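Local atomic coordinates of fibrinogen binding protein (Staphylococcus aureus subsp. aureus Mu50, PDB entry 3DOA), a protein that probably binds fibrinogen and, like related NFACT proteins, may act in ribosome-associated quality control. Residues 4-9 with 250-255; 22-27 with 35-40; 80-85 with 101-106; 235-240 with 263-268. All blocks are in the same frame, centred on the assembly; numbering follows the deposited sequence. Where two conformers were deposited one is given.

Contact 1: residues 4-9 with 250-255; sequences DGLFTK and DFYFIK
The carbonyl O of D4 accepts two bonds at the start of helix 5-15. T8 N donates at 3.0 Å from D4 O. T8 OG1 donates at 2.7 Å from the same D4 O and is tilted 21° from the carbonyl plane. These bonds tie down the first turn, where D4 holds the N-cap position. The D4 carboxylate points to the Y252 hydroxyl, but their modelled approach is too close to trust. The sound partner of D4 OD1 is S202 OG. The rest of the contact is largely aromatic, and buried. F7 CG lies anti to the backbone N (chi1 -167°), which turns the ring to F251 and F253. The edge of the F251 ring comes over a face of the F7 ring, offset toward the rim. This is an edge-to-face pair, with ring centroids 5.5 Å apart and planes at 68°. F253 meets F7 obliquely, with F7 CD1 3.9 Å from F253 CD2. The two side chains slide past each other in opposite directions. L6 CB rests 3.9 Å from F253 CZ. Helices 203-210, 220-232 and 269-276 also touch this cluster. The arrangement is an N-terminal helix turn packed on the aromatic side chains of strand 251-252 and the loop residue F253 after it.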
loop_
_atom_site.group_PDB
_atom_site.type_symbol
_atom_site.label_atom_id
_atom_site.label_comp_id
_atom_site.label_asym_id
_atom_site.label_seq_id
_atom_site.Cartn_x
_atom_site.Cartn_y
_atom_site.Cartn_z
ATOM N N ASP A 4 1.947 -5.283 2.848
ATOM C CA ASP A 4 0.827 -5.989 2.255
ATOM C C ASP A 4 -0.245 -5.178 1.579
ATOM O O ASP A 4 -0.382 -3.960 1.798
ATOM C CB ASP A 4 -0.036 -6.420 3.452
ATOM C CG ASP A 4 0.474 -7.537 4.117
ATOM O OD1 ASP A 4 1.654 -7.781 3.885
ATOM O OD2 ASP A 4 -0.276 -8.198 4.842
ATOM N N GLY A 5 -1.140 -5.928 0.952
ATOM C CA GLY A 5 -2.484 -5.487 0.758
ATOM C C GLY A 5 -3.107 -5.022 2.050
ATOM O O GLY A 5 -3.528 -3.889 2.166
ATOM N N LEU A 6 -3.167 -5.884 3.053
ATOM C CA LEU A 6 -3.910 -5.544 4.271
ATOM C C LEU A 6 -3.316 -4.349 5.015
ATOM O O LEU A 6 -4.046 -3.508 5.548
ATOM C CB LEU A 6 -4.049 -6.770 5.167
ATOM C CG LEU A 6 -4.565 -8.043 4.472
ATOM C CD1 LEU A 6 -4.251 -9.075 5.395
ATOM C CD2 LEU A 6 -6.074 -8.113 4.180
ATOM N N PHE A 7 -1.997 -4.258 5.035
ATOM C CA PHE A 7 -1.341 -3.076 5.587
ATOM C C PHE A 7 -1.798 -1.828 4.810
ATOM O O PHE A 7 -2.304 -0.844 5.398
ATOM C CB PHE A 7 0.166 -3.231 5.511
ATOM C CG PHE A 7 0.876 -2.242 6.314
ATOM C CD1 PHE A 7 1.128 -2.477 7.654
ATOM C CD2 PHE A 7 1.245 -1.039 5.770
ATOM C CE1 PHE A 7 1.796 -1.523 8.477
ATOM C CE2 PHE A 7 1.915 -0.080 6.554
ATOM C CZ PHE A 7 2.199 -0.330 7.937
ATOM N N THR A 8 -1.674 -1.897 3.480
ATOM C CA THR A 8 -2.262 -0.875 2.604
ATOM C C THR A 8 -3.726 -0.549 2.954
ATOM O O THR A 8 -4.101 0.625 3.078
ATOM C CB THR A 8 -2.202 -1.312 1.163
ATOM O OG1 THR A 8 -0.835 -1.507 0.803
ATOM C CG2 THR A 8 -2.870 -0.311 0.228
ATOM N N LYS A 9 -4.570 -1.546 3.138
ATOM C CA LYS A 9 -5.945 -1.215 3.462
ATOM C C LYS A 9 -5.913 -0.259 4.631
ATOM O O LYS A 9 -6.633 0.728 4.622
ATOM C CB LYS A 9 -6.812 -2.467 3.766
ATOM C CG LYS A 9 -8.025 -2.211 4.688
ATOM C CD LYS A 9 -8.885 -3.471 4.933
ATOM C CE LYS A 9 -10.355 -3.271 4.629
ATOM N NZ LYS A 9 -10.817 -1.900 5.084
ATOM N N ASP A 250 10.800 -6.115 12.123
ATOM C CA ASP A 250 9.604 -6.243 11.335
ATOM C C ASP A 250 8.666 -5.228 11.900
ATOM O O ASP A 250 8.932 -4.688 12.980
ATOM C CB ASP A 250 8.979 -7.629 11.498
ATOM C CG ASP A 250 9.658 -8.688 10.646
ATOM O OD1 ASP A 250 9.359 -8.775 9.437
ATOM O OD2 ASP A 250 10.465 -9.456 11.192
ATOM N N PHE A 251 7.582 -4.974 11.170
ATOM C CA PHE A 251 6.483 -4.128 11.623
ATOM C C PHE A 251 5.206 -4.684 11.048
ATOM O O PHE A 251 5.202 -5.401 10.011
ATOM C CB PHE A 251 6.664 -2.681 11.124
ATOM C CG PHE A 251 6.719 -2.548 9.566
ATOM C CD1 PHE A 251 5.552 -2.418 8.807
ATOM C CD2 PHE A 251 7.937 -2.544 8.882
ATOM C CE1 PHE A 251 5.591 -2.323 7.434
ATOM C CE2 PHE A 251 7.966 -2.448 7.503
ATOM C CZ PHE A 251 6.778 -2.356 6.786
ATOM N N TYR A 252 4.103 -4.337 11.675
ATOM C CA TYR A 252 2.839 -4.695 11.085
ATOM C C TYR A 252 1.733 -3.900 11.756
ATOM O O TYR A 252 1.999 -2.933 12.465
ATOM C CB TYR A 252 2.639 -6.216 11.167
ATOM C CG TYR A 252 1.849 -6.820 10.027
ATOM C CD1 TYR A 252 2.294 -6.758 8.686
ATOM C CD2 TYR A 252 0.645 -7.444 10.275
ATOM C CE1 TYR A 252 1.543 -7.332 7.638
ATOM C CE2 TYR A 252 -0.110 -7.972 9.238
ATOM C CZ TYR A 252 0.344 -7.926 7.935
ATOM O OH TYR A 252 -0.472 -8.520 7.008
ATOM N N PHE A 253 0.492 -4.269 11.510
ATOM C CA PHE A 253 -0.592 -3.507 12.049
ATOM C C PHE A 253 -1.449 -4.231 13.054
ATOM O O PHE A 253 -2.394 -3.615 13.599
ATOM C CB PHE A 253 -1.449 -3.010 10.927
ATOM C CG PHE A 253 -2.213 -4.047 10.246
ATOM C CD1 PHE A 253 -3.517 -4.275 10.583
ATOM C CD2 PHE A 253 -1.653 -4.758 9.216
ATOM C CE1 PHE A 253 -4.246 -5.228 9.931
ATOM C CE2 PHE A 253 -2.369 -5.712 8.567
ATOM C CZ PHE A 253 -3.675 -5.946 8.929
ATOM N N ILE A 254 -1.101 -5.475 13.345
ATOM C CA ILE A 254 -1.639 -6.199 14.471
ATOM C C ILE A 254 -0.527 -7.001 15.117
ATOM O O ILE A 254 0.548 -7.081 14.567
ATOM C CB ILE A 254 -2.752 -7.109 14.064
ATOM C CG1 ILE A 254 -2.259 -8.117 13.061
ATOM C CG2 ILE A 254 -3.854 -6.329 13.466
ATOM C CD1 ILE A 254 -3.363 -8.791 12.388
ATOM N N LYS A 255 -0.779 -7.569 16.295
ATOM C CA LYS A 255 0.223 -8.370 16.998
ATOM C C LYS A 255 0.157 -9.829 16.619
ATOM O O LYS A 255 -0.888 -10.430 16.667
ATOM C CB LYS A 255 0.048 -8.249 18.501
ATOM C CG LYS A 255 -1.360 -7.925 18.946
ATOM C CD LYS A 255 -1.368 -7.097 20.235
ATOM C CE LYS A 255 -1.446 -7.955 21.499
ATOM N NZ LYS A 255 -2.565 -7.535 22.386
#

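Contact 2: residues 22-27 with 35-40; sequences RVHKIN and LMVVRQ
V23 and I26 meet M36 on the buried face of this antiparallel hairpin, against helix 73-82. V23 CG1 is 4.4 Å from M36 CG, and I26 CD1 is 4.2 Å from M36 CE. V38 lies on the same face. The other face carries R22, K25, N27, L35, V37 and R39. It is nearer solvent, and the ends of R22 and K25 lead away from the partner strand, though V37 itself is buried. H24 and K25 both face V37, a classic beta bulge. H24 N donates to V37 O at 2.9 Å, nearly along the C=O axis. V37 N reaches K25 O at 2.8 Å, but the bond is bent (138°) and the donor sits above the carbonyl plane. The flanking pairs, R22 with R39 and N27 with L35, are both hydrogen-bonded antiparallel pairs. R39 N bonds R22 O at 2.8 Å. The H24 ring lies beside R39, pointing the same way, with ring and guanidinium planes 36° apart. R39 CD approaches H24 CD2 to 3.5 Å. K25 CB packs against V37 CG1 at 3.5 Å. Strand 43-50 flanks strand 33-40. F78 and L82 of helix 73-82 touch the I26 side, and strand 86-92 meets R22 and V38.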
loop_
_atom_site.group_PDB
_atom_site.type_symbol
_atom_site.label_atom_id
_atom_site.label_comp_id
_atom_site.label_asym_id
_atom_site.label_seq_id
_atom_site.Cartn_x
_atom_site.Cartn_y
_atom_site.Cartn_z
ATOM N N ARG A 22 -5.748 20.411 -0.177
ATOM C CA ARG A 22 -5.096 20.998 -1.309
ATOM C C ARG A 22 -3.625 20.587 -1.365
ATOM O O ARG A 22 -2.916 20.622 -0.361
ATOM C CB ARG A 22 -5.159 22.514 -1.154
ATOM C CG ARG A 22 -4.683 23.298 -2.394
ATOM C CD ARG A 22 -4.929 24.782 -2.300
ATOM N NE ARG A 22 -6.296 25.180 -1.869
ATOM C CZ ARG A 22 -7.422 25.261 -2.625
ATOM N NH1 ARG A 22 -7.448 24.908 -3.911
ATOM N NH2 ARG A 22 -8.567 25.690 -2.069
ATOM N N VAL A 23 -3.161 20.252 -2.559
ATOM C CA VAL A 23 -1.771 19.943 -2.772
ATOM C C VAL A 23 -0.978 21.262 -2.826
ATOM O O VAL A 23 -1.143 22.127 -3.703
ATOM C CB VAL A 23 -1.593 19.220 -4.076
ATOM C CG1 VAL A 23 -0.180 18.795 -4.233
ATOM C CG2 VAL A 23 -2.556 18.061 -4.166
ATOM N N HIS A 24 -0.081 21.386 -1.880
ATOM C CA HIS A 24 0.501 22.645 -1.557
ATOM C C HIS A 24 1.939 22.742 -1.963
ATOM O O HIS A 24 2.476 23.844 -2.002
ATOM C CB HIS A 24 0.411 22.810 -0.057
ATOM C CG HIS A 24 0.874 24.132 0.436
ATOM N ND1 HIS A 24 2.110 24.311 1.018
ATOM C CD2 HIS A 24 0.271 25.341 0.445
ATOM C CE1 HIS A 24 2.244 25.572 1.383
ATOM N NE2 HIS A 24 1.144 26.218 1.042
ATOM N N LYS A 25 2.570 21.609 -2.247
ATOM C CA LYS A 25 4.026 21.530 -2.408
ATOM C C LYS A 25 4.381 20.105 -2.807
ATOM O O LYS A 25 3.743 19.122 -2.359
ATOM C CB LYS A 25 4.706 21.852 -1.084
ATOM C CG LYS A 25 6.124 22.463 -1.144
ATOM C CD LYS A 25 6.282 23.748 -0.150
ATOM C CE LYS A 25 6.009 23.445 1.417
ATOM N NZ LYS A 25 5.594 24.642 2.312
ATOM N N ILE A 26 5.385 19.971 -3.659
ATOM C CA ILE A 26 5.828 18.638 -4.039
ATOM C C ILE A 26 7.322 18.651 -4.195
ATOM O O ILE A 26 7.831 19.357 -5.034
ATOM C CB ILE A 26 5.168 18.144 -5.339
ATOM C CG1 ILE A 26 3.643 18.313 -5.221
ATOM C CG2 ILE A 26 5.580 16.663 -5.643
ATOM C CD1 ILE A 26 2.833 17.731 -6.378
ATOM N N ASN A 27 8.025 17.890 -3.361
ATOM C CA ASN A 27 9.443 17.721 -3.537
ATOM C C ASN A 27 9.855 16.285 -3.809
ATOM O O ASN A 27 9.029 15.393 -3.856
ATOM C CB ASN A 27 10.166 18.254 -2.340
ATOM C CG ASN A 27 9.726 19.601 -1.983
ATOM O OD1 ASN A 27 10.344 20.578 -2.351
ATOM N ND2 ASN A 27 8.636 19.674 -1.263
ATOM N N LEU A 35 7.719 13.504 -1.956
ATOM C CA LEU A 35 7.234 14.121 -0.752
ATOM C C LEU A 35 6.162 15.075 -1.206
ATOM O O LEU A 35 6.426 15.966 -2.009
ATOM C CB LEU A 35 8.402 14.893 -0.152
ATOM C CG LEU A 35 8.511 14.918 1.360
ATOM C CD1 LEU A 35 7.876 13.644 2.003
ATOM C CD2 LEU A 35 9.998 15.127 1.729
ATOM N N MET A 36 4.939 14.893 -0.760
ATOM C CA MET A 36 3.843 15.690 -1.326
ATOM C C MET A 36 3.160 16.353 -0.146
ATOM O O MET A 36 2.529 15.638 0.624
ATOM C CB MET A 36 2.927 14.775 -2.146
ATOM C CG MET A 36 1.499 15.241 -2.280
ATOM S SD MET A 36 0.391 14.289 -3.458
ATOM C CE MET A 36 1.380 14.035 -4.973
ATOM N N VAL A 37 3.311 17.678 0.055
ATOM C CA VAL A 37 2.589 18.266 1.208
ATOM C C VAL A 37 1.136 18.711 0.919
ATOM O O VAL A 37 0.874 19.413 -0.018
ATOM C CB VAL A 37 3.392 19.244 2.117
ATOM C CG1 VAL A 37 4.722 19.543 1.537
ATOM C CG2 VAL A 37 2.584 20.460 2.471
ATOM N N VAL A 38 0.212 18.187 1.719
ATOM C CA VAL A 38 -1.180 18.442 1.607
ATOM C C VAL A 38 -1.613 19.353 2.732
ATOM O O VAL A 38 -1.383 19.074 3.891
ATOM C CB VAL A 38 -1.944 17.158 1.709
ATOM C CG1 VAL A 38 -3.452 17.427 1.535
ATOM C CG2 VAL A 38 -1.405 16.214 0.661
ATOM N N ARG A 39 -2.269 20.443 2.365
ATOM C CA ARG A 39 -2.696 21.467 3.299
ATOM C C ARG A 39 -4.206 21.337 3.423
ATOM O O ARG A 39 -4.928 21.435 2.462
ATOM C CB ARG A 39 -2.269 22.812 2.774
ATOM C CG ARG A 39 -2.328 23.900 3.764
ATOM C CD ARG A 39 -1.808 25.262 3.217
ATOM N NE ARG A 39 -2.082 26.300 4.217
ATOM C CZ ARG A 39 -1.165 26.881 4.990
ATOM N NH1 ARG A 39 -1.549 27.811 5.887
ATOM N NH2 ARG A 39 0.138 26.568 4.847
ATOM N N GLN A 40 -4.651 21.022 4.621
ATOM C CA GLN A 40 -6.034 20.758 4.926
ATOM C C GLN A 40 -6.268 21.772 6.032
ATOM O O GLN A 40 -5.431 21.920 6.873
ATOM C CB GLN A 40 -6.181 19.309 5.404
ATOM C CG GLN A 40 -7.534 18.968 5.911
ATOM C CD GLN A 40 -8.537 18.835 4.779
ATOM O OE1 GLN A 40 -8.654 17.752 4.191
ATOM N NE2 GLN A 40 -9.273 19.935 4.456
#

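Contact 3: residues 80-85 with 101-106; sequences KHLEGG and IDIKSK
H81 and L82 end helix 73-82 against strand 98-106, and a type II beta turn from L82 to G85 follows. This helix-to-turn join sits on one face of an antiparallel sheet. H81 brings its backbone to the strand. Its carbonyl O accepts a hydrogen bond from S105 OG at 2.7 Å, with the donor tilted 27° from the carbonyl plane. S105 OG stands between its own backbone N and carbonyl carbon (chi1 64°), and that rotation sets the hydroxyl facing the helix end. The ring of H81 has a partner outside the strand, as ND1 is hydrogen-bonded to R115 NE. L82 comes next and supplies the apolar part. Its two methyl carbons straddle the tip of I103, with L82 CD2 4.0 Å from I103 CD1 and CD1 equally near. The two side chains cross at about a right angle. I26 and V117 also touch L82. The carbonyl O of L82 takes the turn bond from G85 N at 2.8 Å. E83 leaves the helical conformation. A water bonds K106 O at 2.7 Å and reaches E83 O only weakly. G84 has a positive phi (110°), at which a side chain would press on the carbonyl O of E83. Its own O is bonded by R22 NH1. G85 closes the turn close against the strand. The G85 CA lies 3.2 Å from K104 O and 3.7 Å from S105 CB. On its other neighbour, I103, it is the methyl CG2 that meets G85 CA, at 3.7 Å.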
loop_
_atom_site.group_PDB
_atom_site.type_symbol
_atom_site.label_atom_id
_atom_site.label_comp_id
_atom_site.label_asym_id
_atom_site.label_seq_id
_atom_site.Cartn_x
_atom_site.Cartn_y
_atom_site.Cartn_z
ATOM N N LYS A 80 3.243 21.096 -11.884
ATOM C CA LYS A 80 2.475 21.559 -13.032
ATOM C C LYS A 80 1.050 21.076 -12.993
ATOM O O LYS A 80 0.115 21.832 -13.126
ATOM C CB LYS A 80 3.075 20.983 -14.289
ATOM C CG LYS A 80 3.029 21.886 -15.508
ATOM C CD LYS A 80 3.420 21.153 -16.873
ATOM C CE LYS A 80 2.183 20.875 -17.791
ATOM N NZ LYS A 80 2.422 21.422 -19.169
ATOM N N HIS A 81 0.874 19.783 -12.794
ATOM C CA HIS A 81 -0.454 19.180 -12.860
ATOM C C HIS A 81 -1.198 19.116 -11.547
ATOM O O HIS A 81 -2.422 18.974 -11.564
ATOM C CB HIS A 81 -0.336 17.768 -13.363
ATOM C CG HIS A 81 0.137 17.659 -14.770
ATOM N ND1 HIS A 81 -0.705 17.307 -15.802
ATOM C CD2 HIS A 81 1.375 17.767 -15.306
ATOM C CE1 HIS A 81 -0.005 17.240 -16.922
ATOM N NE2 HIS A 81 1.258 17.519 -16.650
ATOM N N LEU A 82 -0.496 19.146 -10.420
ATOM C CA LEU A 82 -1.151 18.854 -9.129
ATOM C C LEU A 82 -1.111 20.000 -8.138
ATOM O O LEU A 82 -2.036 20.220 -7.403
ATOM C CB LEU A 82 -0.539 17.608 -8.496
ATOM C CG LEU A 82 -0.478 16.365 -9.396
ATOM C CD1 LEU A 82 0.147 15.185 -8.670
ATOM C CD2 LEU A 82 -1.859 16.002 -9.951
ATOM N N GLU A 83 -0.030 20.754 -8.144
ATOM C CA GLU A 83 0.124 21.843 -7.213
ATOM C C GLU A 83 -1.044 22.744 -7.485
ATOM O O GLU A 83 -1.322 23.129 -8.647
ATOM C CB GLU A 83 1.446 22.548 -7.446
ATOM C CG GLU A 83 2.005 23.220 -6.229
ATOM C CD GLU A 83 3.517 23.577 -6.392
ATOM O OE1 GLU A 83 4.382 22.755 -5.922
ATOM O OE2 GLU A 83 3.836 24.672 -6.984
ATOM N N GLY A 84 -1.763 23.030 -6.420
ATOM C CA GLY A 84 -3.014 23.748 -6.516
ATOM C C GLY A 84 -4.251 22.929 -6.212
ATOM O O GLY A 84 -5.166 23.440 -5.576
ATOM N N GLY A 85 -4.250 21.667 -6.650
ATOM C CA GLY A 85 -5.432 20.795 -6.691
ATOM C C GLY A 85 -6.023 20.373 -5.368
ATOM O O GLY A 85 -5.434 20.543 -4.289
ATOM N N ILE A 101 -4.574 8.218 -5.775
ATOM C CA ILE A 101 -5.057 9.483 -5.287
ATOM C C ILE A 101 -5.543 10.265 -6.484
ATOM O O ILE A 101 -4.798 10.440 -7.452
ATOM C CB ILE A 101 -3.977 10.329 -4.639
ATOM C CG1 ILE A 101 -3.175 9.493 -3.641
ATOM C CG2 ILE A 101 -4.623 11.553 -3.997
ATOM C CD1 ILE A 101 -1.798 10.033 -3.398
ATOM N N ASP A 102 -6.788 10.742 -6.352
ATOM C CA ASP A 102 -7.546 11.480 -7.356
ATOM C C ASP A 102 -7.511 12.963 -7.039
ATOM O O ASP A 102 -8.027 13.431 -6.013
ATOM C CB ASP A 102 -8.990 10.997 -7.338
ATOM C CG ASP A 102 -9.199 9.684 -8.122
ATOM O OD1 ASP A 102 -8.236 9.092 -8.725
ATOM O OD2 ASP A 102 -10.379 9.247 -8.131
ATOM N N ILE A 103 -6.872 13.719 -7.917
ATOM C CA ILE A 103 -6.793 15.179 -7.749
ATOM C C ILE A 103 -7.543 15.906 -8.891
ATOM O O ILE A 103 -7.532 15.471 -10.037
ATOM C CB ILE A 103 -5.338 15.657 -7.598
ATOM C CG1 ILE A 103 -4.681 14.986 -6.359
ATOM C CG2 ILE A 103 -5.310 17.186 -7.463
ATOM C CD1 ILE A 103 -3.174 14.739 -6.444
ATOM N N LYS A 104 -8.273 16.962 -8.521
ATOM C CA LYS A 104 -8.868 17.891 -9.483
ATOM C C LYS A 104 -8.125 19.231 -9.386
ATOM O O LYS A 104 -7.918 19.715 -8.307
ATOM C CB LYS A 104 -10.361 18.017 -9.184
ATOM C CG LYS A 104 -11.071 19.159 -9.913
ATOM C CD LYS A 104 -12.571 19.128 -9.576
ATOM C CE LYS A 104 -13.349 20.261 -10.264
ATOM N NZ LYS A 104 -14.783 19.953 -10.185
ATOM N N SER A 105 -7.672 19.794 -10.480
ATOM C CA SER A 105 -6.836 20.988 -10.459
ATOM C C SER A 105 -7.111 21.874 -11.670
ATOM O O SER A 105 -8.023 21.575 -12.462
ATOM C CB SER A 105 -5.355 20.605 -10.413
ATOM O OG SER A 105 -4.972 19.912 -11.588
ATOM N N LYS A 106 -6.348 22.933 -11.877
ATOM C CA LYS A 106 -6.407 23.796 -13.058
ATOM C C LYS A 106 -5.140 23.682 -13.861
ATOM O O LYS A 106 -4.058 23.636 -13.280
ATOM C CB LYS A 106 -6.473 25.282 -12.634
ATOM C CG LYS A 106 -7.641 25.705 -11.691
ATOM C CD LYS A 106 -9.034 25.403 -12.301
ATOM C CE LYS A 106 -10.189 26.049 -11.514
ATOM N NZ LYS A 106 -9.891 27.451 -11.084
HETATM O O HOH W 1 -2.662 24.657 -11.266
#

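Contact 4: residues 235-240 with 263-268; sequences PPTPIF and TVTYDS
I239 holds CG1 anti to its backbone N (chi1 -168°), and T265 holds OG1 between its backbone N and carbonyl carbon (chi1 65°). This places T265 CG2 anti to the carbonyl carbon, on the I239 side, and I239 CG1 comes within 3.7 Å of T265 CG2. I239 CD1, set by chi2, packs on the same T265 CG2 at 3.4 Å, and T237 CG2 reaches that T265 methyl carbon at 3.8 Å. The backbones join in antiparallel fashion. I239 and T265 form a non-hydrogen-bonded pair. F240 and V264 form the hydrogen-bonded pair beside it. F240 N donates to V264 O at 2.7 Å and almost straight (167°). The return bond, V264 N to F240 O, is longer at 3.1 Å and bent. Y266 N adds a bond to P238 O at 2.9 Å, just past the strand. The P238 ring lies over the Y266-S268 backbone, with P238 CB 3.4 Å from S268 O. Next to F240, Y266 presents its ring edge, CE2, to F240 CB at 4.1 Å. F240 also makes a cation-pi contact with R275. S268 OG caps helix 269-276 through the backbone N atoms of N270 and D271. The arrangement is the central strand 239-240 paired with the outer strand 264-265 of a three-stranded sheet, leading into an N-capped helix.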
loop_
_atom_site.group_PDB
_atom_site.type_symbol
_atom_site.label_atom_id
_atom_site.label_comp_id
_atom_site.label_asym_id
_atom_site.label_seq_id
_atom_site.Cartn_x
_atom_site.Cartn_y
_atom_site.Cartn_z
ATOM N N PRO A 235 -9.685 -1.317 14.065
ATOM C CA PRO A 235 -8.597 -0.363 14.048
ATOM C C PRO A 235 -7.290 -1.048 14.491
ATOM O O PRO A 235 -7.302 -1.896 15.377
ATOM C CB PRO A 235 -9.033 0.671 15.078
ATOM C CG PRO A 235 -10.064 0.054 15.842
ATOM C CD PRO A 235 -10.751 -0.900 14.980
ATOM N N PRO A 236 -6.163 -0.661 13.906
ATOM C CA PRO A 236 -5.014 -1.521 14.032
ATOM C C PRO A 236 -4.189 -1.216 15.265
ATOM O O PRO A 236 -4.364 -0.170 15.909
ATOM C CB PRO A 236 -4.184 -1.130 12.824
ATOM C CG PRO A 236 -4.357 0.393 12.767
ATOM C CD PRO A 236 -5.838 0.587 13.173
ATOM N N THR A 237 -3.266 -2.144 15.533
ATOM C CA THR A 237 -2.186 -1.963 16.488
ATOM C C THR A 237 -0.872 -1.818 15.768
ATOM O O THR A 237 -0.250 -2.775 15.296
ATOM C CB THR A 237 -2.126 -3.112 17.379
ATOM O OG1 THR A 237 -3.357 -3.129 18.101
ATOM C CG2 THR A 237 -0.954 -2.963 18.317
ATOM N N PRO A 238 -0.472 -0.582 15.624
ATOM C CA PRO A 238 0.808 -0.333 14.995
ATOM C C PRO A 238 1.897 -0.915 15.879
ATOM O O PRO A 238 2.009 -0.497 17.026
ATOM C CB PRO A 238 0.894 1.214 14.946
ATOM C CG PRO A 238 -0.472 1.709 15.220
ATOM C CD PRO A 238 -1.174 0.648 16.017
ATOM N N ILE A 239 2.688 -1.850 15.356
ATOM C CA ILE A 239 3.610 -2.583 16.183
ATOM C C ILE A 239 4.911 -2.938 15.524
ATOM O O ILE A 239 4.950 -3.431 14.412
ATOM C CB ILE A 239 2.934 -3.844 16.656
ATOM C CG1 ILE A 239 3.753 -4.508 17.755
ATOM C CG2 ILE A 239 2.657 -4.786 15.482
ATOM C CD1 ILE A 239 2.871 -5.176 18.772
ATOM N N PHE A 240 5.974 -2.685 16.273
ATOM C CA PHE A 240 7.379 -2.983 15.911
ATOM C C PHE A 240 7.902 -4.194 16.632
ATOM O O PHE A 240 7.700 -4.313 17.821
ATOM C CB PHE A 240 8.248 -1.809 16.352
ATOM C CG PHE A 240 9.719 -2.009 16.118
ATOM C CD1 PHE A 240 10.262 -1.874 14.844
ATOM C CD2 PHE A 240 10.577 -2.289 17.173
ATOM C CE1 PHE A 240 11.655 -2.034 14.615
ATOM C CE2 PHE A 240 11.949 -2.459 16.945
ATOM C CZ PHE A 240 12.486 -2.327 15.658
ATOM N N THR A 263 8.808 -5.894 21.504
ATOM C CA THR A 263 7.909 -5.140 20.671
ATOM C C THR A 263 7.427 -3.849 21.272
ATOM O O THR A 263 6.945 -3.807 22.380
ATOM C CB THR A 263 6.684 -5.926 20.421
ATOM O OG1 THR A 263 5.773 -5.677 21.485
ATOM C CG2 THR A 263 7.029 -7.357 20.411
ATOM N N VAL A 264 7.534 -2.804 20.475
ATOM C CA VAL A 264 7.096 -1.442 20.799
ATOM C C VAL A 264 5.865 -1.221 19.919
ATOM O O VAL A 264 5.869 -1.665 18.772
ATOM C CB VAL A 264 8.207 -0.439 20.462
ATOM C CG1 VAL A 264 7.816 1.016 20.790
ATOM C CG2 VAL A 264 9.428 -0.815 21.189
ATOM N N THR A 265 4.797 -0.616 20.448
ATOM C CA THR A 265 3.649 -0.268 19.615
ATOM C C THR A 265 3.568 1.242 19.597
ATOM O O THR A 265 4.171 1.875 20.461
ATOM C CB THR A 265 2.299 -0.770 20.117
ATOM O OG1 THR A 265 2.050 -0.105 21.321
ATOM C CG2 THR A 265 2.244 -2.272 20.337
ATOM N N TYR A 266 2.816 1.790 18.620
ATOM C CA TYR A 266 2.733 3.239 18.365
ATOM C C TYR A 266 1.299 3.777 18.139
ATOM O O TYR A 266 0.364 2.989 17.904
ATOM C CB TYR A 266 3.564 3.555 17.131
ATOM C CG TYR A 266 5.024 3.338 17.313
ATOM C CD1 TYR A 266 5.845 4.392 17.625
ATOM C CD2 TYR A 266 5.584 2.087 17.160
ATOM C CE1 TYR A 266 7.195 4.217 17.798
ATOM C CE2 TYR A 266 6.939 1.896 17.341
ATOM C CZ TYR A 266 7.738 2.974 17.660
ATOM O OH TYR A 266 9.090 2.840 17.848
ATOM N N ASP A 267 1.154 5.111 18.176
ATOM C CA ASP A 267 -0.131 5.794 17.941
ATOM C C ASP A 267 -0.759 5.578 16.568
ATOM O O ASP A 267 -1.985 5.715 16.413
ATOM C CB ASP A 267 0.045 7.296 18.076
ATOM C CG ASP A 267 -0.193 7.798 19.488
ATOM O OD1 ASP A 267 -0.373 6.978 20.445
ATOM O OD2 ASP A 267 -0.201 9.054 19.633
ATOM N N SER A 268 0.089 5.295 15.576
ATOM C CA SER A 268 -0.302 5.265 14.187
ATOM C C SER A 268 0.712 4.485 13.359
ATOM O O SER A 268 1.880 4.243 13.756
ATOM C CB SER A 268 -0.341 6.690 13.645
ATOM O OG SER A 268 0.971 7.217 13.412
#

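Overall arrangement
The four contacts form two groups. Contacts 1 and 4 have centres 10 Å apart and share a three-stranded antiparallel sheet, ordered 251-252, 239-240, 264-265. Y252 N is 3.0 Å from I239 O, a probable hydrogen bond. The centres of contacts 2 and 3 are also 10 Å apart. V23 N and G85 O, 2.9 Å apart, probably bond and link the hairpin of contact 2 to the turn of contact 3. The groups lie 25 to 33 Å apart by centres. Along the chain, contacts 2 and 3 follow in series inside the loop closed by contact 1, while contacts 1 and 4 alternate. The chain thus brings its C-terminal three-stranded sheet back against the N-terminal helix 5-15.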